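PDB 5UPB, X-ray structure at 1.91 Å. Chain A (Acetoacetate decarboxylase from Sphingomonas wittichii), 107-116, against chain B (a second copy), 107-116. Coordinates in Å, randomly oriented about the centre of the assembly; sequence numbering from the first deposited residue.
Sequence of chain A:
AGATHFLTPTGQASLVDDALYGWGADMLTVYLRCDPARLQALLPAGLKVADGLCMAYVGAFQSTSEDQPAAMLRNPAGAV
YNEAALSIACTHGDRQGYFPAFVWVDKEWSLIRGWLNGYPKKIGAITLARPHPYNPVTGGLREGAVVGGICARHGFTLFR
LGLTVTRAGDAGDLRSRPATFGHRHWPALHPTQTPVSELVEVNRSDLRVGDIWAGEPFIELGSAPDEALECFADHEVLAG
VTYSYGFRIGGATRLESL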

ATOM      1  N   LYS A 107       4.510  -9.574   1.343  1.00 25.66           N
ATOM      2  CA  LYS A 107       5.373  -9.341   2.492  1.00 26.73           C
ATOM      3  C   LYS A 107       6.775  -9.788   2.094  1.00 29.35           C
ATOM      4  O   LYS A 107       6.965 -10.902   1.610  1.00 27.30           O
ATOM      5  CB  LYS A 107       4.879 -10.121   3.735  1.00 23.74           C
ATOM      6  CG  LYS A 107       3.544  -9.660   4.291  1.00 28.16           C
ATOM      7  CD  LYS A 107       3.654  -8.281   4.903  1.00 23.66           C
ATOM      8  CE  LYS A 107       2.307  -7.662   5.251  1.00 23.96           C
ATOM      9  NZ  LYS A 107       1.584  -8.615   6.192  1.00 25.48           N
ATOM     10  N   GLU A 108       7.766  -8.929   2.288  1.00 27.93           N
ATOM     11  CA  GLU A 108       9.087  -9.269   1.778  1.00 23.09           C
ATOM     12  C   GLU A 108       9.769 -10.353   2.595  1.00 23.01           C
ATOM     13  O   GLU A 108      10.672 -11.016   2.063  1.00 26.57           O
ATOM     14  CB  GLU A 108       9.977  -7.990   1.657  1.00 27.63           C
ATOM     15  CG  GLU A 108      10.875  -7.665   2.825  1.00 27.07           C
ATOM     16  CD  GLU A 108      10.121  -7.142   4.061  1.00 31.59           C
ATOM     17  OE1 GLU A 108       9.267  -7.863   4.616  1.00 26.40           O
ATOM     18  OE2 GLU A 108      10.374  -5.989   4.502  1.00 28.07           O
ATOM     19  N   TRP A 109       9.373 -10.568   3.856  1.00 27.05           N
ATOM     20  CA  TRP A 109       9.925 -11.708   4.589  1.00 32.70           C
ATOM     21  C   TRP A 109       9.518 -13.019   3.953  1.00 32.29           C
ATOM     22  O   TRP A 109      10.288 -13.980   3.969  1.00 27.03           O
ATOM     23  CB  TRP A 109       9.525 -11.705   6.065  1.00 34.85           C
ATOM     24  CG  TRP A 109       8.118 -11.317   6.392  1.00 26.35           C
ATOM     25  CD1 TRP A 109       7.666 -10.074   6.685  1.00 29.09           C
ATOM     26  CD2 TRP A 109       6.996 -12.193   6.536  1.00 23.06           C
ATOM     27  NE1 TRP A 109       6.325 -10.102   6.973  1.00 26.66           N
ATOM     28  CE2 TRP A 109       5.886 -11.392   6.900  1.00 25.19           C
ATOM     29  CE3 TRP A 109       6.826 -13.576   6.414  1.00 26.70           C
ATOM     30  CZ2 TRP A 109       4.617 -11.916   7.129  1.00 23.81           C
ATOM     31  CZ3 TRP A 109       5.534 -14.104   6.618  1.00 27.27           C
ATOM     32  CH2 TRP A 109       4.451 -13.257   6.973  1.00 29.26           C
ATOM     33  N   SER A 110       8.351 -13.059   3.337  1.00 27.06           N
ATOM     34  CA  SER A 110       7.958 -14.245   2.601  1.00 30.44           C
ATOM     35  C   SER A 110       8.661 -14.310   1.255  1.00 25.76           C
ATOM     36  O   SER A 110       9.074 -15.399   0.819  1.00 29.93           O
ATOM     37  CB  SER A 110       6.430 -14.264   2.437  1.00 31.81           C
ATOM     38  OG  SER A 110       6.059 -15.404   1.691  1.00 28.78           O
ATOM     39  N   LEU A 111       8.916 -13.153   0.636  1.00 24.95           N
ATOM     40  CA  LEU A 111       9.721 -13.130  -0.576  1.00 23.58           C
ATOM     41  C   LEU A 111      11.103 -13.722  -0.329  1.00 25.07           C
ATOM     42  O   LEU A 111      11.586 -14.580  -1.094  1.00 27.68           O
ATOM     43  CB  LEU A 111       9.808 -11.700  -1.101  1.00 25.94           C
ATOM     44  CG  LEU A 111      10.612 -11.541  -2.390  1.00 28.82           C
ATOM     45  CD1 LEU A 111      10.075 -10.323  -3.114  1.00 30.07           C
ATOM     46  CD2 LEU A 111      12.075 -11.413  -2.084  1.00 28.16           C
ATOM     47  N   ILE A 112      11.766 -13.264   0.721  1.00 25.17           N
ATOM     48  CA  ILE A 112      13.137 -13.676   0.940  1.00 29.22           C
ATOM     49  C   ILE A 112      13.216 -15.136   1.382  1.00 29.23           C
ATOM     50  O   ILE A 112      14.065 -15.894   0.895  1.00 30.67           O
ATOM     51  CB  ILE A 112      13.795 -12.723   1.949  1.00 31.06           C
ATOM     52  CG1 ILE A 112      14.041 -11.330   1.272  1.00 33.95           C
ATOM     53  CG2 ILE A 112      15.073 -13.341   2.501  1.00 36.94           C
ATOM     54  CD1 ILE A 112      15.103 -11.358   0.192  1.00 32.42           C
ATOM     55  N   ARG A 113      12.367 -15.555   2.310  1.00 28.60           N
ATOM     56  CA  ARG A 113      12.340 -16.978   2.655  1.00 28.46           C
ATOM     57  C   ARG A 113      12.143 -17.817   1.404  1.00 36.45           C
ATOM     58  O   ARG A 113      12.838 -18.816   1.193  1.00 34.42           O
ATOM     59  CB  ARG A 113      11.233 -17.227   3.687  1.00 31.53           C
ATOM     60  CG  ARG A 113      11.089 -18.653   4.303  1.00 57.97           C
ATOM     61  CD  ARG A 113       9.776 -18.717   5.163  1.00124.75           C
ATOM     62  NE  ARG A 113       8.621 -18.387   4.307  1.00118.82           N
ATOM     63  CZ  ARG A 113       7.446 -17.833   4.653  1.00 68.86           C
ATOM     64  NH1 ARG A 113       7.109 -17.454   5.913  1.00 34.25           N
ATOM     65  NH2 ARG A 113       6.574 -17.657   3.666  1.00 39.97           N
ATOM     66  N   GLY A 114      11.231 -17.386   0.533  1.00 29.65           N
ATOM     67  CA  GLY A 114      11.040 -18.058  -0.740  1.00 34.64           C
ATOM     68  C   GLY A 114      12.305 -18.131  -1.571  1.00 33.64           C
ATOM     69  O   GLY A 114      12.699 -19.212  -2.041  1.00 30.51           O
ATOM     70  N   TRP A 115      12.965 -16.985  -1.773  1.00 33.54           N
ATOM     71  CA  TRP A 115      14.154 -16.985  -2.621  1.00 34.25           C
ATOM     72  C   TRP A 115      15.212 -17.925  -2.057  1.00 33.40           C
ATOM     73  O   TRP A 115      15.909 -18.616  -2.812  1.00 28.10           O
ATOM     74  CB  TRP A 115      14.737 -15.566  -2.769  1.00 33.22           C
ATOM     75  CG  TRP A 115      14.123 -14.657  -3.804  1.00 29.70           C
ATOM     76  CD1 TRP A 115      12.799 -14.352  -3.964  1.00 34.53           C
ATOM     77  CD2 TRP A 115      14.828 -13.894  -4.809  1.00 35.22           C
ATOM     78  NE1 TRP A 115      12.632 -13.463  -5.015  1.00 30.76           N
ATOM     79  CE2 TRP A 115      13.857 -13.160  -5.541  1.00 32.43           C
ATOM     80  CE3 TRP A 115      16.176 -13.765  -5.158  1.00 35.46           C
ATOM     81  CZ2 TRP A 115      14.190 -12.319  -6.610  1.00 36.04           C
ATOM     82  CZ3 TRP A 115      16.506 -12.928  -6.217  1.00 35.13           C
ATOM     83  CH2 TRP A 115      15.508 -12.218  -6.932  1.00 30.83           C
ATOM     84  N   LEU A 116      15.370 -17.932  -0.724  1.00 29.64           N
ATOM     85  CA  LEU A 116      16.390 -18.773  -0.108  1.00 30.05           C
ATOM     86  C   LEU A 116      16.137 -20.242  -0.366  1.00 34.05           C
ATOM     87  O   LEU A 116      17.073 -21.050  -0.374  1.00 37.24           O
ATOM     88  CB  LEU A 116      16.450 -18.530   1.390  1.00 32.38           C
ATOM     89  CG  LEU A 116      16.959 -17.124   1.745  1.00 34.88           C
ATOM     90  CD1 LEU A 116      16.665 -16.795   3.237  1.00 37.91           C
ATOM     91  CD2 LEU A 116      18.460 -17.037   1.485  1.00 39.36           C
TER
ATOM     92  N   LYS B 107      10.261  -0.520  -3.248  1.00 25.08           N
ATOM     93  CA  LYS B 107      10.195  -1.295  -4.486  1.00 24.23           C
ATOM     94  C   LYS B 107      11.166  -2.463  -4.352  1.00 28.90           C
ATOM     95  O   LYS B 107      12.364  -2.248  -4.127  1.00 26.76           O
ATOM     96  CB  LYS B 107      10.550  -0.419  -5.698  1.00 22.92           C
ATOM     97  CG  LYS B 107       9.554   0.674  -6.004  1.00 24.21           C
ATOM     98  CD  LYS B 107       8.197   0.094  -6.530  1.00 26.91           C
ATOM     99  CE  LYS B 107       7.110   1.142  -6.586  1.00 25.59           C
ATOM    100  NZ  LYS B 107       7.571   2.310  -7.463  1.00 25.47           N
ATOM    101  N   GLU B 108      10.685  -3.695  -4.601  1.00 25.87           N
ATOM    102  CA  GLU B 108      11.531  -4.856  -4.330  1.00 25.21           C
ATOM    103  C   GLU B 108      12.646  -5.007  -5.347  1.00 25.97           C
ATOM    104  O   GLU B 108      13.650  -5.664  -5.040  1.00 26.29           O
ATOM    105  CB  GLU B 108      10.694  -6.168  -4.251  1.00 31.60           C
ATOM    106  CG  GLU B 108      10.509  -6.951  -5.534  1.00 24.55           C
ATOM    107  CD  GLU B 108       9.576  -6.288  -6.517  1.00 36.40           C
ATOM    108  OE1 GLU B 108       9.883  -5.169  -6.984  1.00 29.82           O
ATOM    109  OE2 GLU B 108       8.531  -6.895  -6.849  1.00 27.26           O
ATOM    110  N   TRP B 109      12.516  -4.428  -6.542  1.00 30.26           N
ATOM    111  CA  TRP B 109      13.668  -4.454  -7.444  1.00 33.10           C
ATOM    112  C   TRP B 109      14.830  -3.671  -6.872  1.00 26.61           C
ATOM    113  O   TRP B 109      15.994  -4.052  -7.087  1.00 29.72           O
ATOM    114  CB  TRP B 109      13.307  -3.940  -8.845  1.00 33.65           C
ATOM    115  CG  TRP B 109      12.379  -2.729  -8.917  1.00 27.76           C
ATOM    116  CD1 TRP B 109      11.006  -2.755  -9.007  1.00 28.63           C
ATOM    117  CD2 TRP B 109      12.752  -1.343  -8.986  1.00 29.33           C
ATOM    118  NE1 TRP B 109      10.505  -1.474  -9.083  1.00 28.45           N
ATOM    119  CE2 TRP B 109      11.551  -0.592  -9.073  1.00 29.81           C
ATOM    120  CE3 TRP B 109      13.980  -0.663  -8.978  1.00 27.86           C
ATOM    121  CZ2 TRP B 109      11.536   0.795  -9.144  1.00 24.65           C
ATOM    122  CZ3 TRP B 109      13.962   0.736  -9.039  1.00 29.13           C
ATOM    123  CH2 TRP B 109      12.749   1.449  -9.115  1.00 27.23           C
ATOM    124  N   SER B 110      14.551  -2.620  -6.096  1.00 29.48           N
ATOM    125  CA  SER B 110      15.628  -1.893  -5.431  1.00 30.15           C
ATOM    126  C   SER B 110      16.123  -2.653  -4.206  1.00 33.14           C
ATOM    127  O   SER B 110      17.321  -2.659  -3.919  1.00 27.61           O
ATOM    128  CB  SER B 110      15.147  -0.496  -5.037  1.00 34.47           C
ATOM    129  OG  SER B 110      16.182   0.209  -4.383  1.00 34.29           O
ATOM    130  N   LEU B 111      15.232  -3.361  -3.528  1.00 27.13           N
ATOM    131  CA  LEU B 111      15.648  -4.245  -2.446  1.00 26.18           C
ATOM    132  C   LEU B 111      16.629  -5.286  -2.951  1.00 27.72           C
ATOM    133  O   LEU B 111      17.654  -5.549  -2.318  1.00 31.44           O
ATOM    134  CB  LEU B 111      14.429  -4.908  -1.804  1.00 28.90           C
ATOM    135  CG  LEU B 111      14.678  -5.858  -0.636  1.00 30.60           C
ATOM    136  CD1 LEU B 111      13.483  -5.899   0.276  1.00 32.99           C
ATOM    137  CD2 LEU B 111      15.012  -7.268  -1.145  1.00 28.46           C
ATOM    138  N   ILE B 112      16.297  -5.946  -4.059  1.00 28.98           N
ATOM    139  CA  ILE B 112      17.113  -7.057  -4.517  1.00 31.20           C
ATOM    140  C   ILE B 112      18.421  -6.564  -5.080  1.00 32.50           C
ATOM    141  O   ILE B 112      19.487  -7.119  -4.777  1.00 33.31           O
ATOM    142  CB  ILE B 112      16.333  -7.933  -5.527  1.00 32.25           C
ATOM    143  CG1 ILE B 112      15.256  -8.711  -4.783  1.00 29.30           C
ATOM    144  CG2 ILE B 112      17.272  -8.882  -6.289  1.00 35.52           C
ATOM    145  CD1 ILE B 112      15.767  -9.809  -3.827  1.00 52.18           C
ATOM    146  N   ARG B 113      18.385  -5.520  -5.899  1.00 27.74           N
ATOM    147  CA  ARG B 113      19.659  -4.975  -6.340  1.00 31.37           C
ATOM    148  C   ARG B 113      20.542  -4.649  -5.138  1.00 28.87           C
ATOM    149  O   ARG B 113      21.746  -4.943  -5.131  1.00 35.17           O
ATOM    150  CB  ARG B 113      19.432  -3.754  -7.239  1.00 28.76           C
ATOM    151  CG  ARG B 113      20.742  -3.231  -7.810  1.00 39.80           C
ATOM    152  CD  ARG B 113      20.671  -1.906  -8.607  1.00 46.62           C
ATOM    153  NE  ARG B 113      21.998  -1.741  -9.195  1.00119.86           N
ATOM    154  CZ  ARG B 113      22.418  -2.379 -10.283  1.00158.30           C
ATOM    155  NH1 ARG B 113      21.613  -3.220 -10.922  1.00124.05           N
ATOM    156  NH2 ARG B 113      23.653  -2.187 -10.726  1.00178.43           N
ATOM    157  N   GLY B 114      19.963  -4.050  -4.103  1.00 31.93           N
ATOM    158  CA  GLY B 114      20.724  -3.793  -2.899  1.00 31.75           C
ATOM    159  C   GLY B 114      21.334  -5.041  -2.283  1.00 40.83           C
ATOM    160  O   GLY B 114      22.540  -5.084  -1.996  1.00 32.46           O
ATOM    161  N   TRP B 115      20.515  -6.074  -2.055  1.00 32.45           N
ATOM    162  CA  TRP B 115      21.036  -7.264  -1.405  1.00 30.94           C
ATOM    163  C   TRP B 115      22.180  -7.862  -2.206  1.00 31.29           C
ATOM    164  O   TRP B 115      23.152  -8.350  -1.631  1.00 32.37           O
ATOM    165  CB  TRP B 115      19.940  -8.340  -1.242  1.00 30.25           C
ATOM    166  CG  TRP B 115      19.064  -8.194  -0.089  1.00 37.90           C
ATOM    167  CD1 TRP B 115      18.352  -7.088   0.265  1.00 45.79           C
ATOM    168  CD2 TRP B 115      18.735  -9.211   0.874  1.00 37.01           C
ATOM    169  NE1 TRP B 115      17.605  -7.345   1.394  1.00 34.20           N
ATOM    170  CE2 TRP B 115      17.832  -8.636   1.795  1.00 34.68           C
ATOM    171  CE3 TRP B 115      19.134 -10.535   1.053  1.00 40.99           C
ATOM    172  CZ2 TRP B 115      17.308  -9.347   2.882  1.00 30.16           C
ATOM    173  CZ3 TRP B 115      18.619 -11.245   2.137  1.00 36.50           C
ATOM    174  CH2 TRP B 115      17.728 -10.640   3.041  1.00 35.82           C
ATOM    175  N   LEU B 116      22.067  -7.860  -3.535  1.00 29.50           N
ATOM    176  CA  LEU B 116      23.097  -8.478  -4.368  1.00 34.17           C
ATOM    177  C   LEU B 116      24.440  -7.793  -4.188  1.00 32.81           C
ATOM    178  O   LEU B 116      25.481  -8.429  -4.386  1.00 38.24           O
ATOM    179  CB  LEU B 116      22.700  -8.440  -5.848  1.00 42.09           C
ATOM    180  CG  LEU B 116      21.482  -9.283  -6.222  1.00 39.74           C
ATOM    181  CD1 LEU B 116      21.015  -8.870  -7.627  1.00 42.74           C
ATOM    182  CD2 LEU B 116      21.834 -10.751  -6.137  1.00 36.02           C
TER

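How do two copies of the same helix come to face each other? In each chain residues 108-116 form a helix, and the two run in broadly the same sense, their axes 46° apart and 12.4 Å from each other at closest approach. That is too wide for backbone to meet backbone, so long side chains must fill the gap. Like faces like: the CA of Glu A108 lies 7.9 Å from the CA of Glu B108, and the CA of Ile A112 lies 9.5 Å from the CA of Ile B112. Spacings of three and four residues bring Glu A108, Leu A111, Ile A112 and Trp A115, like their counterparts in chain B, onto one face of each helix, and all four direct their CA-to-CB bonds toward the partner.

Which bump fills which hollow? The isoleucines are the bumps. Ile A112, with chi1 and chi2 both m, sets its CD1 methyl over the six-membered ring of Trp B115, 3.9 Å from the centroid and only 7° off the ring normal. Ile B112 CD1 sits over the corresponding ring of Trp A115, also 3.9 Å from its centroid. Each methyl therefore meets a flat ring face in a CH-pi contact. The other branch of the same side chain reaches the far end of the indole: Ile A112 CG2 is 3.8 Å from Trp B115 CH2, and Ile B112 CG2 is 3.8 Å from Trp A115 CH2. A branched side chain suits this place because its two arms can touch the broad ring at two points. Between the two rings the isoleucines also meet each other, Ile A112 CD1 lying 4.4 Å from Ile B112 CD1.

What closes the pocket around those methyls? Leu A111 and Leu B111 do part of the work. Ile A112 CD1 approaches Leu B111 CD2 at 4.3 Å, while Leu A111 CD2 approaches Ile B112 CD1 at 4.4 Å, so each isoleucine tip has a leucine methyl as well as a ring beside it. The leucine's other methyl turns to the glutamate: Leu B111 CD1 is 4.1 Å from Glu A108 CG, and Leu A111 CD1 is 4.2 Å from Glu B108 CG. Here the glutamate offers its aliphatic stem to the contact. Its carboxyl oxygens, OE1 and OE2, are hydrogen-bonded elsewhere in the structure, apart from a weak hydrogen bond within its own helix, in which Trp A109 N donates to Glu A108 OE1 at 2.8 Å; chain B repeats it.

What, then, holds the pair together? No hydrogen bond crosses between the stretches; the contact rests on apolar packing and the two CH-pi contacts, and it buries 354 Å² counting both sides. The isoleucines contribute most, about 65 Å² each, followed by the tryptophans and leucines. These large apolar groups are buried in the assembly, where close packing suits them. Trp A109, Ser A110, Arg A113 and Gly A114, and the same residues of chain B, lie out of reach of the partner helix, leaving the contact to a single face of each copy.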